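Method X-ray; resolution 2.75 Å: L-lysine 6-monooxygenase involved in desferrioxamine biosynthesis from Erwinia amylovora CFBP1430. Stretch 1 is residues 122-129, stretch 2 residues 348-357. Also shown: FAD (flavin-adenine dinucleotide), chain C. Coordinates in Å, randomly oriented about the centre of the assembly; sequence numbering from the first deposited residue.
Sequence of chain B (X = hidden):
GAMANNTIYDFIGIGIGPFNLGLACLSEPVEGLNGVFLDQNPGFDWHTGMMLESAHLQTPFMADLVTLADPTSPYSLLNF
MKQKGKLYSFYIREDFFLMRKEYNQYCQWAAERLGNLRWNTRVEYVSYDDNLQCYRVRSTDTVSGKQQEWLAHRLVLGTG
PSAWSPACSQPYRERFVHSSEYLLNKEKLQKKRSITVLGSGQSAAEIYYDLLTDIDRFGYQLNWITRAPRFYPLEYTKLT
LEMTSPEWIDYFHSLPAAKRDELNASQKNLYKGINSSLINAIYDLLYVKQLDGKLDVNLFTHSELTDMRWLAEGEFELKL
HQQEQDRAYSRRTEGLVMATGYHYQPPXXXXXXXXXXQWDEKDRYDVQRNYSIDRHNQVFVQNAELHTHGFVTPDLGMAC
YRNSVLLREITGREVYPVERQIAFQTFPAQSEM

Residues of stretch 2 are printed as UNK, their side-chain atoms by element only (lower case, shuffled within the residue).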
ATOM      1  N   ARG B 122     -36.644 -11.638  27.455  1.00 31.79           N
ATOM      2  CA  ARG B 122     -36.799 -10.184  27.482  1.00 33.14           C
ATOM      3  C   ARG B 122     -36.925  -9.752  28.935  1.00 34.02           C
ATOM      4  O   ARG B 122     -37.854 -10.150  29.628  1.00 36.55           O
ATOM      5  CB  ARG B 122     -38.031  -9.746  26.679  1.00 34.91           C
ATOM      6  CG  ARG B 122     -38.275  -8.241  26.608  1.00 37.37           C
ATOM      7  CD  ARG B 122     -39.342  -7.875  25.593  1.00 39.89           C
ATOM      8  NE  ARG B 122     -40.659  -8.399  25.994  1.00 44.68           N
ATOM      9  CZ  ARG B 122     -41.334  -9.398  25.399  1.00 48.71           C
ATOM     10  NH1 ARG B 122     -40.864 -10.038  24.321  1.00 54.70           N
ATOM     11  NH2 ARG B 122     -42.517  -9.765  25.884  1.00 44.44           N
ATOM     12  N   VAL B 123     -35.972  -8.955  29.392  1.00 35.69           N
ATOM     13  CA  VAL B 123     -36.038  -8.358  30.725  1.00 34.67           C
ATOM     14  C   VAL B 123     -37.060  -7.237  30.686  1.00 35.30           C
ATOM     15  O   VAL B 123     -36.991  -6.382  29.801  1.00 32.91           O
ATOM     16  CB  VAL B 123     -34.669  -7.818  31.159  1.00 34.16           C
ATOM     17  CG1 VAL B 123     -34.782  -6.985  32.434  1.00 35.28           C
ATOM     18  CG2 VAL B 123     -33.697  -8.975  31.337  1.00 34.48           C
ATOM     19  N   GLU B 124     -37.997  -7.264  31.633  1.00 38.79           N
ATOM     20  CA  GLU B 124     -39.123  -6.315  31.669  1.00 42.61           C
ATOM     21  C   GLU B 124     -39.049  -5.319  32.814  1.00 41.05           C
ATOM     22  O   GLU B 124     -39.493  -4.181  32.668  1.00 40.91           O
ATOM     23  CB  GLU B 124     -40.481  -7.046  31.691  1.00 48.90           C
ATOM     24  CG  GLU B 124     -40.632  -8.040  30.544  1.00 56.56           C
ATOM     25  CD  GLU B 124     -41.857  -7.879  29.661  1.00 62.65           C
ATOM     26  OE1 GLU B 124     -42.892  -7.377  30.161  1.00 64.82           O
ATOM     27  OE2 GLU B 124     -41.780  -8.302  28.481  1.00 62.13           O
ATOM     28  N   TYR B 125     -38.510  -5.740  33.954  1.00 41.47           N
ATOM     29  CA  TYR B 125     -38.388  -4.875  35.126  1.00 43.19           C
ATOM     30  C   TYR B 125     -37.207  -5.326  35.988  1.00 38.99           C
ATOM     31  O   TYR B 125     -36.899  -6.518  36.067  1.00 38.58           O
ATOM     32  CB  TYR B 125     -39.694  -4.915  35.923  1.00 48.47           C
ATOM     33  CG  TYR B 125     -39.838  -3.860  37.011  1.00 56.67           C
ATOM     34  CD1 TYR B 125     -40.002  -2.501  36.688  1.00 56.80           C
ATOM     35  CD2 TYR B 125     -39.855  -4.228  38.376  1.00 61.13           C
ATOM     36  CE1 TYR B 125     -40.163  -1.541  37.687  1.00 59.61           C
ATOM     37  CE2 TYR B 125     -40.006  -3.279  39.382  1.00 61.60           C
ATOM     38  CZ  TYR B 125     -40.162  -1.939  39.038  1.00 63.67           C
ATOM     39  OH  TYR B 125     -40.314  -1.004  40.039  1.00 61.60           O
ATOM     40  N   VAL B 126     -36.538  -4.362  36.608  1.00 34.74           N
ATOM     41  CA  VAL B 126     -35.465  -4.629  37.557  1.00 33.53           C
ATOM     42  C   VAL B 126     -35.730  -3.806  38.805  1.00 32.49           C
ATOM     43  O   VAL B 126     -36.200  -2.681  38.710  1.00 32.17           O
ATOM     44  CB  VAL B 126     -34.076  -4.252  36.986  1.00 33.64           C
ATOM     45  CG1 VAL B 126     -32.982  -4.582  37.983  1.00 32.61           C
ATOM     46  CG2 VAL B 126     -33.814  -4.972  35.671  1.00 34.87           C
ATOM     47  N   SER B 127     -35.426  -4.369  39.965  1.00 32.77           N
ATOM     48  CA  SER B 127     -35.638  -3.687  41.238  1.00 34.43           C
ATOM     49  C   SER B 127     -34.615  -4.153  42.263  1.00 34.77           C
ATOM     50  O   SER B 127     -34.020  -5.227  42.103  1.00 30.53           O
ATOM     51  CB  SER B 127     -37.061  -3.950  41.739  1.00 36.04           C
ATOM     52  OG  SER B 127     -37.346  -5.340  41.724  1.00 36.36           O
ATOM     53  N   TYR B 128     -34.400  -3.327  43.291  1.00 36.92           N
ATOM     54  CA  TYR B 128     -33.482  -3.652  44.382  1.00 38.78           C
ATOM     55  C   TYR B 128     -34.260  -4.142  45.579  1.00 39.01           C
ATOM     56  O   TYR B 128     -35.082  -3.416  46.132  1.00 40.34           O
ATOM     57  CB  TYR B 128     -32.634  -2.444  44.797  1.00 41.17           C
ATOM     58  CG  TYR B 128     -31.551  -2.787  45.812  1.00 41.79           C
ATOM     59  CD1 TYR B 128     -30.478  -3.611  45.460  1.00 41.88           C
ATOM     60  CD2 TYR B 128     -31.612  -2.322  47.128  1.00 41.58           C
ATOM     61  CE1 TYR B 128     -29.489  -3.949  46.361  1.00 43.43           C
ATOM     62  CE2 TYR B 128     -30.622  -2.654  48.050  1.00 43.76           C
ATOM     63  CZ  TYR B 128     -29.560  -3.470  47.658  1.00 45.63           C
ATOM     64  OH  TYR B 128     -28.574  -3.799  48.563  1.00 50.36           O
ATOM     65  N   ASP B 129     -33.975  -5.373  45.980  1.00 41.40           N
ATOM     66  CA  ASP B 129     -34.599  -5.989  47.145  1.00 46.01           C
ATOM     67  C   ASP B 129     -33.853  -5.579  48.413  1.00 47.29           C
ATOM     68  O   ASP B 129     -32.742  -6.046  48.646  1.00 49.39           O
ATOM     69  CB  ASP B 129     -34.572  -7.505  46.966  1.00 46.48           C
ATOM     70  CG  ASP B 129     -35.515  -8.217  47.894  1.00 44.98           C
ATOM     71  OD1 ASP B 129     -35.426  -8.001  49.143  1.00 45.61           O
ATOM     72  OD2 ASP B 129     -36.328  -9.002  47.336  1.00 44.26           O
ATOM     73  N   UNK B 348     -36.449   0.579  29.284  1.00 37.87           N
ATOM     74  CA  UNK B 348     -37.636   0.712  30.111  1.00 37.13           C
ATOM     75  C   UNK B 348     -37.426   0.164  31.526  1.00 36.42           C
ATOM     76  O   UNK B 348     -37.798   0.826  32.497  1.00 34.70           O
ATOM     77  c   UNK B 348     -38.809   0.024  29.443  1.00 39.53           C
ATOM     78  N   UNK B 349     -36.794  -1.012  31.635  1.00 35.64           N
ATOM     79  CA  UNK B 349     -36.602  -1.674  32.935  1.00 37.94           C
ATOM     80  C   UNK B 349     -35.829  -0.888  34.004  1.00 40.69           C
ATOM     81  O   UNK B 349     -36.005  -1.122  35.196  1.00 44.01           O
ATOM     82  c   UNK B 349     -33.501  -2.790  32.976  1.00 40.12           C
ATOM     83  c   UNK B 349     -34.394  -3.576  30.906  1.00 40.03           C
ATOM     84  c   UNK B 349     -33.108  -3.653  30.373  1.00 40.74           C
ATOM     85  c   UNK B 349     -36.005  -3.083  32.770  1.00 38.68           C
ATOM     86  c   UNK B 349     -32.019  -3.296  31.143  1.00 40.32           C
ATOM     87  c   UNK B 349     -32.216  -2.858  32.449  1.00 40.84           C
ATOM     88  c   UNK B 349     -34.607  -3.128  32.202  1.00 39.01           C
ATOM     89  N   UNK B 350     -34.986   0.043  33.573  1.00 44.34           N
ATOM     90  CA  UNK B 350     -34.180   0.852  34.483  1.00 44.46           C
ATOM     91  C   UNK B 350     -35.033   1.786  35.375  1.00 45.21           C
ATOM     92  O   UNK B 350     -34.558   2.223  36.428  1.00 42.27           O
ATOM     93  c   UNK B 350     -33.078   1.608  33.691  1.00 48.68           C
ATOM     94  c   UNK B 350     -32.319   2.607  34.565  1.00 52.43           C
ATOM     95  c   UNK B 350     -32.088   0.610  33.093  1.00 47.77           C
ATOM     96  N   UNK B 351     -36.282   2.070  34.982  1.00 49.41           N
ATOM     97  CA  UNK B 351     -37.245   2.792  35.852  1.00 52.74           C
ATOM     98  C   UNK B 351     -37.287   2.260  37.284  1.00 49.64           C
ATOM     99  O   UNK B 351     -37.348   3.033  38.236  1.00 47.85           O
ATOM    100  c   UNK B 351     -40.550   4.063  34.152  1.00 68.75           C
ATOM    101  o   UNK B 351     -41.285   3.810  35.135  1.00 64.44           O
ATOM    102  o   UNK B 351     -41.012   4.548  33.094  1.00 69.81           O
ATOM    103  c   UNK B 351     -38.680   2.730  35.295  1.00 59.64           C
ATOM    104  c   UNK B 351     -39.036   3.791  34.256  1.00 66.03           C
ATOM    105  N   UNK B 352     -37.253   0.938  37.432  1.00 46.32           N
ATOM    106  CA  UNK B 352     -37.311   0.310  38.746  1.00 44.66           C
ATOM    107  C   UNK B 352     -36.104   0.494  39.662  1.00 42.32           C
ATOM    108  O   UNK B 352     -36.184   0.184  40.856  1.00 40.86           O
ATOM    109  N   UNK B 353     -34.987   0.982  39.125  1.00 39.23           N
ATOM    110  CA  UNK B 353     -33.809   1.273  39.942  1.00 39.93           C
ATOM    111  C   UNK B 353     -33.321   2.712  39.758  1.00 41.51           C
ATOM    112  O   UNK B 353     -32.144   2.992  39.931  1.00 41.83           O
ATOM    113  c   UNK B 353     -32.682   0.231  39.696  1.00 38.23           C
ATOM    114  c   UNK B 353     -32.234   0.195  38.231  1.00 38.98           C
ATOM    115  c   UNK B 353     -33.150  -1.153  40.112  1.00 38.47           C
ATOM    116  c   UNK B 353     -30.991  -0.646  38.001  1.00 38.07           C
ATOM    117  N   UNK B 354     -34.242   3.632  39.472  1.00 43.42           N
ATOM    118  CA  UNK B 354     -33.898   5.051  39.279  1.00 45.92           C
ATOM    119  C   UNK B 354     -33.238   5.648  40.520  1.00 46.46           C
ATOM    120  O   UNK B 354     -32.182   6.257  40.424  1.00 48.47           O
ATOM    121  c   UNK B 354     -36.571   6.651  36.928  1.00 55.46           C
ATOM    122  o   UNK B 354     -37.457   6.982  37.730  1.00 52.77           O
ATOM    123  c   UNK B 354     -35.110   5.897  38.882  1.00 48.25           C
ATOM    124  n   UNK B 354     -36.693   6.831  35.620  1.00 56.42           N
ATOM    125  c   UNK B 354     -35.273   6.011  37.370  1.00 53.25           C
ATOM    126  N   UNK B 355     -33.849   5.449  41.680  1.00 50.21           N
ATOM    127  CA  UNK B 355     -33.303   5.962  42.931  1.00 51.83           C
ATOM    128  C   UNK B 355     -31.891   5.401  43.274  1.00 46.53           C
ATOM    129  O   UNK B 355     -31.126   6.075  43.960  1.00 46.39           O
ATOM    130  o   UNK B 355     -35.684   3.495  43.064  1.00 73.01           O
ATOM    131  c   UNK B 355     -34.418   4.499  44.881  1.00 69.30           C
ATOM    132  n   UNK B 355     -34.887   2.117  44.662  1.00 61.01           N
ATOM    133  c   UNK B 355     -34.334   5.829  44.101  1.00 60.11           C
ATOM    134  c   UNK B 355     -35.070   3.323  44.127  1.00 71.23           C
ATOM    135  N   UNK B 356     -31.533   4.225  42.757  1.00 42.86           N
ATOM    136  CA  UNK B 356     -30.221   3.586  43.010  1.00 44.40           C
ATOM    137  C   UNK B 356     -29.096   4.015  42.048  1.00 43.79           C
ATOM    138  O   UNK B 356     -27.935   3.608  42.230  1.00 40.65           O
ATOM    139  c   UNK B 356     -30.309   2.059  42.881  1.00 44.80           C
ATOM    140  n   UNK B 356     -27.989  -0.654  46.170  1.00 46.36           N
ATOM    141  n   UNK B 356     -29.687   0.348  47.319  1.00 42.36           N
ATOM    142  c   UNK B 356     -31.132   0.752  44.892  1.00 45.47           C
ATOM    143  n   UNK B 356     -29.821   0.091  45.001  1.00 43.32           N
ATOM    144  c   UNK B 356     -31.458   1.343  43.540  1.00 46.37           C
ATOM    145  c   UNK B 356     -29.174  -0.070  46.159  1.00 42.87           C
ATOM    146  N   UNK B 357     -29.434   4.816  41.033  1.00 44.07           N
ATOM    147  CA  UNK B 357     -28.513   5.195  39.970  1.00 44.97           C
ATOM    148  C   UNK B 357     -28.059   6.643  40.178  1.00 47.06           C
ATOM    149  O   UNK B 357     -28.872   7.500  40.532  1.00 50.13           O
ATOM    150  c   UNK B 357     -28.498   5.800  37.502  1.00 48.47           C
ATOM    151  c   UNK B 357     -29.205   3.511  38.260  1.00 45.95           C
ATOM    152  c   UNK B 357     -29.194   5.004  38.598  1.00 45.72           C
ATOM    153  c   UNK B 357     -30.010   3.140  37.032  1.00 46.65           C
TER
HETATM  154  PA  FAD C 501     -25.922  -4.645  20.400  1.00 81.94           P
HETATM  155  O1A FAD C 501     -25.957  -5.370  19.067  1.00 74.09           O
HETATM  156  O2A FAD C 501     -26.700  -3.361  20.564  1.00 70.04           O
HETATM  157  O5B FAD C 501     -26.416  -5.731  21.488  1.00 89.76           O
HETATM  158  C5B FAD C 501     -27.529  -5.508  22.349  1.00 93.35           C
HETATM  159  C4B FAD C 501     -28.369  -6.759  22.574  1.00 92.51           C
HETATM  160  O4B FAD C 501     -29.174  -6.583  23.751  1.00 91.14           O
HETATM  161  C3B FAD C 501     -29.339  -7.029  21.428  1.00 92.41           C
HETATM  162  O3B FAD C 501     -29.252  -8.414  21.066  1.00 71.22           O
HETATM  163  C2B FAD C 501     -30.705  -6.619  21.975  1.00 93.74           C
HETATM  164  O2B FAD C 501     -31.801  -7.373  21.445  1.00102.75           O
HETATM  165  C1B FAD C 501     -30.546  -6.885  23.460  1.00 89.91           C
HETATM  166  N9A FAD C 501     -31.502  -6.183  24.360  1.00 89.25           N
HETATM  167  C8A FAD C 501     -31.819  -4.873  24.407  1.00 89.69           C
HETATM  168  N7A FAD C 501     -32.739  -4.641  25.385  1.00 85.07           N
HETATM  169  C5A FAD C 501     -33.020  -5.821  25.979  1.00 83.69           C
HETATM  170  C6A FAD C 501     -33.899  -6.312  27.076  1.00 80.99           C
HETATM  171  N6A FAD C 501     -34.697  -5.463  27.767  1.00 86.95           N
HETATM  172  N1A FAD C 501     -33.875  -7.639  27.370  1.00 75.99           N
HETATM  173  C2A FAD C 501     -33.092  -8.509  26.698  1.00 77.16           C
HETATM  174  N3A FAD C 501     -32.281  -8.131  25.690  1.00 71.15           N
HETATM  175  C4A FAD C 501     -32.199  -6.831  25.296  1.00 82.70           C
HETATM  176  N1  FAD C 501     -17.366  -1.002  16.062  1.00100.83           N
HETATM  177  C2  FAD C 501     -16.101  -1.445  15.839  1.00100.06           C
HETATM  178  O2  FAD C 501     -15.257  -1.299  16.752  1.00 91.22           O
HETATM  179  N3  FAD C 501     -15.735  -2.037  14.680  1.00100.91           N
HETATM  180  C4  FAD C 501     -16.603  -2.219  13.669  1.00 95.54           C
HETATM  181  O4  FAD C 501     -16.240  -2.762  12.608  1.00 90.37           O
HETATM  182  C4X FAD C 501     -18.007  -1.762  13.833  1.00 93.34           C
HETATM  183  N5  FAD C 501     -18.928  -1.919  12.857  1.00 83.55           N
HETATM  184  C5X FAD C 501     -20.199  -1.488  13.038  1.00 95.47           C
HETATM  185  C6  FAD C 501     -21.104  -1.673  11.996  1.00103.36           C
HETATM  186  C7  FAD C 501     -22.429  -1.258  12.109  1.00104.55           C
HETATM  187  C7M FAD C 501     -23.391  -1.467  10.965  1.00 95.80           C
HETATM  188  C8  FAD C 501     -22.878  -0.604  13.373  1.00103.41           C
HETATM  189  C8M FAD C 501     -24.303  -0.146  13.520  1.00 98.10           C
HETATM  190  C9  FAD C 501     -21.977  -0.410  14.421  1.00105.69           C
HETATM  191  C9A FAD C 501     -20.636  -0.825  14.321  1.00105.54           C
HETATM  192  N10 FAD C 501     -19.674  -0.653  15.374  1.00112.87           N
HETATM  193  C10 FAD C 501     -18.350  -1.117  15.133  1.00101.91           C
HETATM  194  C1' FAD C 501     -19.983  -0.024  16.687  1.00113.15           C
HETATM  195  C2' FAD C 501     -20.346  -1.063  17.774  1.00109.04           C
HETATM  196  O2' FAD C 501     -19.400  -2.152  17.766  1.00 95.16           O
HETATM  197  C3' FAD C 501     -21.776  -1.622  17.650  1.00102.86           C
HETATM  198  O3' FAD C 501     -22.740  -0.564  17.765  1.00101.10           O
HETATM  199  C4' FAD C 501     -22.104  -2.696  18.696  1.00 97.60           C
HETATM  200  O4' FAD C 501     -23.126  -3.560  18.188  1.00 78.97           O
HETATM  201  C5' FAD C 501     -22.575  -2.106  20.023  1.00 99.50           C
HETATM  202  O5' FAD C 501     -22.351  -3.061  21.062  1.00 99.51           O
HETATM  203  P   FAD C 501     -23.574  -3.622  21.930  1.00 83.70           P
HETATM  204  O1P FAD C 501     -23.028  -4.659  22.890  1.00 76.54           O
HETATM  205  O2P FAD C 501     -24.241  -2.384  22.457  1.00 68.07           O
HETATM  206  O3P FAD C 501     -24.346  -4.371  20.707  1.00 95.50           O

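Position 348 carries a single side-chain carbon, which points sideways and stays clear of the strand formed by residues 122-129; one carbon and nothing more is alanine, Ala348. It opens a short 3-10 segment that runs to position 352.

At position 349 one carbon leads to a ring of six carbons with no heteroatom, and this ring lies against Val123 and Val126, so the residue is phenylalanine. The CA-to-CB bond of Phe349 points toward the strand; chi1 is 65° (p), and Phe349 CB lies 3.8 Å from Tyr125 CA. Val123 CG1 sits over one face of the ring, 3.8 Å from Phe349 CD2, in a CH-pi contact, while Val126 CG2 comes within 3.5 Å of Phe349 CD1. The adenine amino group approaches the ring edge, with FAD N6A 3.5 Å from Phe349 CE2.

Position 350 has three carbons, the first carrying the other two: valine. Val350 is buried but points away from the strand. The side chain at position 351 is three carbons long, the third bearing two oxygens, which would suit a carboxylate; Glu351 is exposed and reaches nothing on the strand.

Position 352 has no side-chain atoms and is therefore glycine. The backbone of Gly352 packs directly on the strand: its CA is 3.2 Å from Val126 O, a CA-H...O contact, and 3.5 Å from Tyr125 OH. An ideal CB here would fall 2.0 Å from Val126 O and 2.8 Å from Tyr125 CZ, so the close approach leaves no room for one.

Four carbons at position 353, forked at the first and with one arm two carbons long, pack on Ser127 and Val126 through one carbon of the fork and identify isoleucine. Ile353 CG2 lies 3.7 Å from Ser127 CA and 4.0 Å from Val126 CG1, continuing the apolar packing.

Positions 354 and 355 each have three carbons, the third carrying one oxygen and one nitrogen, as in glutamine. Gln354 is out of reach of the strand. Gln355 starts sideways and its end comes nearer, yet it remains outside contact distance.

The side chain at position 356 runs through three carbons and a nitrogen to a carbon bearing two more nitrogens, a guanidinium that lies over the Tyr128 ring, hence arginine. Arg356 lays this group flat on the Tyr128 ring, with planes at 11° and Arg356 CZ 3.4 Å from the centroid of that ring, a stacked cation-pi pair. Its NE and NH2 are hydrogen-bonded elsewhere in the structure. Position 357 again has four carbons forked at the first, one arm being two carbons long; Ile357 is buried but out of reach of the strand.

No hydrogen bond joins the two segments, which together bury 512 Å². Instead, Val123 and Val126 pack against Phe349, Gly352 allows close backbone approach, and the Tyr128-Arg356 stack adds a polar component farther along the strand. Beside the apolar cluster, the strand binds the cofactor: Val123 N donates to FAD N1A at 3.2 Å, and FAD N6A donates to Val123 O at 3.2 Å. Val123 thus pairs with adenine through its backbone while its side chain covers Phe349.

Stretch 2, residues 348-357: AFVEGIQQRI
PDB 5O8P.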